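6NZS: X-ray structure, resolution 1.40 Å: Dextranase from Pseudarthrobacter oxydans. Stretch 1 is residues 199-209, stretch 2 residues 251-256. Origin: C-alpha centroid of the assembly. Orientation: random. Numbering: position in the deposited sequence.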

# COMPACT_ATOMS: atom_id res chain seq x y z
N LYS A 199 -6.89 -18.25 15.74
CA LYS A 199 -8.31 -17.95 15.67
C LYS A 199 -8.81 -17.32 16.96
O LYS A 199 -9.57 -16.35 16.94
N GLU A 200 -8.37 -17.85 18.11
CA GLU A 200 -8.81 -17.27 19.38
C GLU A 200 -8.37 -15.82 19.51
O GLU A 200 -9.10 -14.98 20.06
N ARG A 201 -7.17 -15.50 19.03
CA ARG A 201 -6.67 -14.13 19.14
C ARG A 201 -7.38 -13.19 18.17
O ARG A 201 -7.59 -12.02 18.50
N LEU A 202 -7.76 -13.69 16.99
CA LEU A 202 -8.15 -12.84 15.88
C LEU A 202 -9.64 -12.87 15.56
O LEU A 202 -10.10 -12.03 14.77
N VAL A 203 -10.40 -13.79 16.13
CA VAL A 203 -11.84 -13.89 15.87
C VAL A 203 -12.57 -13.90 17.20
O VAL A 203 -12.44 -14.86 17.97
N PRO A 204 -13.37 -12.88 17.51
CA PRO A 204 -14.01 -12.83 18.83
C PRO A 204 -15.13 -13.85 18.94
O PRO A 204 -15.77 -14.24 17.96
N THR A 205 -15.33 -14.32 20.17
CA THR A 205 -16.50 -15.10 20.54
C THR A 205 -17.18 -14.39 21.70
O THR A 205 -16.68 -13.40 22.23
N GLU A 206 -18.34 -14.92 22.09
CA GLU A 206 -19.06 -14.36 23.23
C GLU A 206 -18.25 -14.43 24.52
O GLU A 206 -18.57 -13.73 25.48
N GLU A 207 -17.21 -15.27 24.56
CA GLU A 207 -16.32 -15.30 25.71
C GLU A 207 -15.29 -14.18 25.69
O GLU A 207 -14.65 -13.94 26.72
N SER A 208 -15.13 -13.48 24.57
CA SER A 208 -14.16 -12.39 24.48
C SER A 208 -14.64 -11.12 25.16
O SER A 208 -13.81 -10.27 25.51
N GLY A 209 -15.94 -10.98 25.35
CA GLY A 209 -16.51 -9.76 25.89
C GLY A 209 -17.92 -9.60 25.36
O GLY A 209 -18.42 -10.41 24.60
N VAL A 251 -15.14 0.19 23.74
CA VAL A 251 -14.90 -0.64 22.56
C VAL A 251 -13.41 -0.93 22.43
O VAL A 251 -12.59 -0.02 22.29
N LYS A 252 -13.05 -2.22 22.46
CA LYS A 252 -11.66 -2.63 22.34
C LYS A 252 -11.39 -3.42 21.07
O LYS A 252 -10.22 -3.71 20.77
N TRP A 253 -12.42 -3.77 20.31
CA TRP A 253 -12.25 -4.69 19.18
C TRP A 253 -13.32 -4.39 18.14
O TRP A 253 -14.51 -4.36 18.47
N VAL A 254 -12.90 -4.18 16.90
CA VAL A 254 -13.79 -4.15 15.74
C VAL A 254 -13.43 -5.34 14.86
O VAL A 254 -12.26 -5.52 14.51
N TYR A 255 -14.42 -6.17 14.54
CA TYR A 255 -14.21 -7.38 13.77
C TYR A 255 -15.04 -7.31 12.50
O TYR A 255 -16.25 -7.09 12.55
N LEU A 256 -14.38 -7.51 11.35
CA LEU A 256 -15.04 -7.55 10.05
C LEU A 256 -14.94 -8.98 9.55
O LEU A 256 -13.86 -9.43 9.15

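The two stretches meet around two aromatic side chains of the strand 253-256, Trp 253 and Tyr 255, which both point toward stretch 1 while the intervening Val 254 points away. Both adopt chi1 t, with chi2 of -21° for Trp 253 and 70° for Tyr 255.

The helical residues of stretch 1 meet these rings mainly through backbone. Lys 199 is out of reach, and the side chains of Glu 200 (chi1 t), Arg 201 (t) and Leu 202 (m) point away. Even so, Arg 201 O lies 3.4 Å from Trp 253 CH2, and Leu 202 C approaches Trp 253 CZ2 to 3.6 Å at the ring edge. Leu 202 O also reaches Tyr 255 CE1 at 3.6 Å. At Val 203 the chain leaves helical geometry; its side chain, a t rotamer directed sideways, places CG1 4.0 Å from Tyr 255 CZ.

Pro 204, with a C-gamma endo pucker, points in and contacts both aromatics. Its CB sits 3.7 Å from the centroid of the Trp 253 six-membered ring, only 8° off the normal, while its CD lies 3.8 Å from the Tyr 255 ring centroid, 24° off the normal. Both are CH-pi contacts over a ring face.

Thr 205 turns away and opens a type I turn ending at Ser 208. Glu 206 and Glu 207 (both chi1 m) remain beyond reach of stretch 2. Ser 208, also m, points back in: its CB is 3.9 Å from Trp 253 CZ3, while its OG accepts a hydrogen bond from Thr 205 N at 2.9 Å, tying the side chain to its own turn. Across the stretches, the extended Lys 252 side chain (p, t, t, t) donates a hydrogen bond from NZ to Ser 208 O at 3.1 Å. At Gly 209, an ideal CB would lie 3.6 Å from Lys 252 NZ.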

# COMPACT_ATOMS: atom_id res chain seq x y z
CB LYS A 199 -9.10 -19.22 15.33
CG LYS A 199 -10.58 -18.95 15.14
CD LYS A 199 -11.37 -20.22 14.88
CE LYS A 199 -12.85 -19.89 14.70
NZ LYS A 199 -13.66 -21.09 14.36
CB GLU A 200 -8.29 -18.10 20.55
CG GLU A 200 -8.77 -17.60 21.91
CD GLU A 200 -8.31 -18.48 23.06
OE1 GLU A 200 -8.23 -19.72 22.88
OE2 GLU A 200 -8.04 -17.93 24.15
CB ARG A 201 -5.16 -14.10 18.86
CG ARG A 201 -4.53 -12.71 18.98
CD ARG A 201 -3.02 -12.74 18.86
NE ARG A 201 -2.57 -13.19 17.55
CZ ARG A 201 -2.28 -12.38 16.52
NH1 ARG A 201 -2.40 -11.07 16.65
NH2 ARG A 201 -1.88 -12.89 15.37
CB LEU A 202 -7.36 -13.23 14.62
CG LEU A 202 -5.85 -13.04 14.77
CD1 LEU A 202 -5.12 -13.72 13.62
CD2 LEU A 202 -5.49 -11.58 14.83
CB VAL A 203 -12.19 -15.15 15.06
CG1 VAL A 203 -13.69 -15.21 14.81
CG2 VAL A 203 -11.41 -15.18 13.74
CB PRO A 204 -14.55 -11.40 18.91
CG PRO A 204 -14.67 -10.92 17.52
CD PRO A 204 -13.73 -11.73 16.66
CB THR A 205 -16.14 -16.53 20.96
OG1 THR A 205 -15.56 -16.50 22.27
CG2 THR A 205 -15.16 -17.15 19.98
CB GLU A 206 -20.40 -15.09 23.42
CG GLU A 206 -21.39 -14.90 22.27
CD GLU A 206 -22.08 -13.54 22.32
OE1 GLU A 206 -22.65 -13.13 21.28
OE2 GLU A 206 -22.05 -12.89 23.38
CB GLU A 207 -15.61 -16.66 25.79
CG GLU A 207 -16.57 -17.82 25.98
CD GLU A 207 -15.90 -19.04 26.56
OE1 GLU A 207 -14.69 -19.24 26.30
OE2 GLU A 207 -16.58 -19.80 27.29
CB SER A 208 -13.86 -12.08 23.01
OG SER A 208 -13.58 -13.26 22.26
CB VAL A 251 -15.44 0.02 21.29
CG1 VAL A 251 -15.12 -0.85 20.08
CG2 VAL A 251 -16.95 0.22 21.41
CB LYS A 252 -11.25 -3.48 23.55
CG LYS A 252 -12.01 -4.81 23.66
CD LYS A 252 -11.73 -5.56 24.96
CE LYS A 252 -12.36 -6.95 24.91
NZ LYS A 252 -12.18 -7.71 26.18
CB TRP A 253 -12.41 -6.12 19.70
CG TRP A 253 -11.91 -7.24 18.81
CD1 TRP A 253 -11.68 -7.20 17.46
CD2 TRP A 253 -11.58 -8.56 19.24
NE1 TRP A 253 -11.22 -8.43 17.03
CE2 TRP A 253 -11.16 -9.28 18.10
CE3 TRP A 253 -11.60 -9.20 20.48
CZ2 TRP A 253 -10.75 -10.61 18.18
CZ3 TRP A 253 -11.21 -10.53 20.55
CH2 TRP A 253 -10.79 -11.22 19.41
CB VAL A 254 -13.68 -2.83 14.97
CG1 VAL A 254 -14.41 -2.93 13.64
CG2 VAL A 254 -14.23 -1.68 15.82
CB TYR A 255 -14.60 -8.63 14.58
CG TYR A 255 -14.43 -9.90 13.78
CD1 TYR A 255 -13.16 -10.37 13.45
CD2 TYR A 255 -15.52 -10.61 13.32
CE1 TYR A 255 -12.99 -11.51 12.69
CE2 TYR A 255 -15.37 -11.77 12.57
CZ TYR A 255 -14.10 -12.21 12.24
OH TYR A 255 -13.94 -13.35 11.48
CB LEU A 256 -14.36 -6.60 9.05
CG LEU A 256 -14.12 -5.15 9.47
CD1 LEU A 256 -13.56 -4.36 8.30
CD2 LEU A 256 -15.39 -4.50 9.97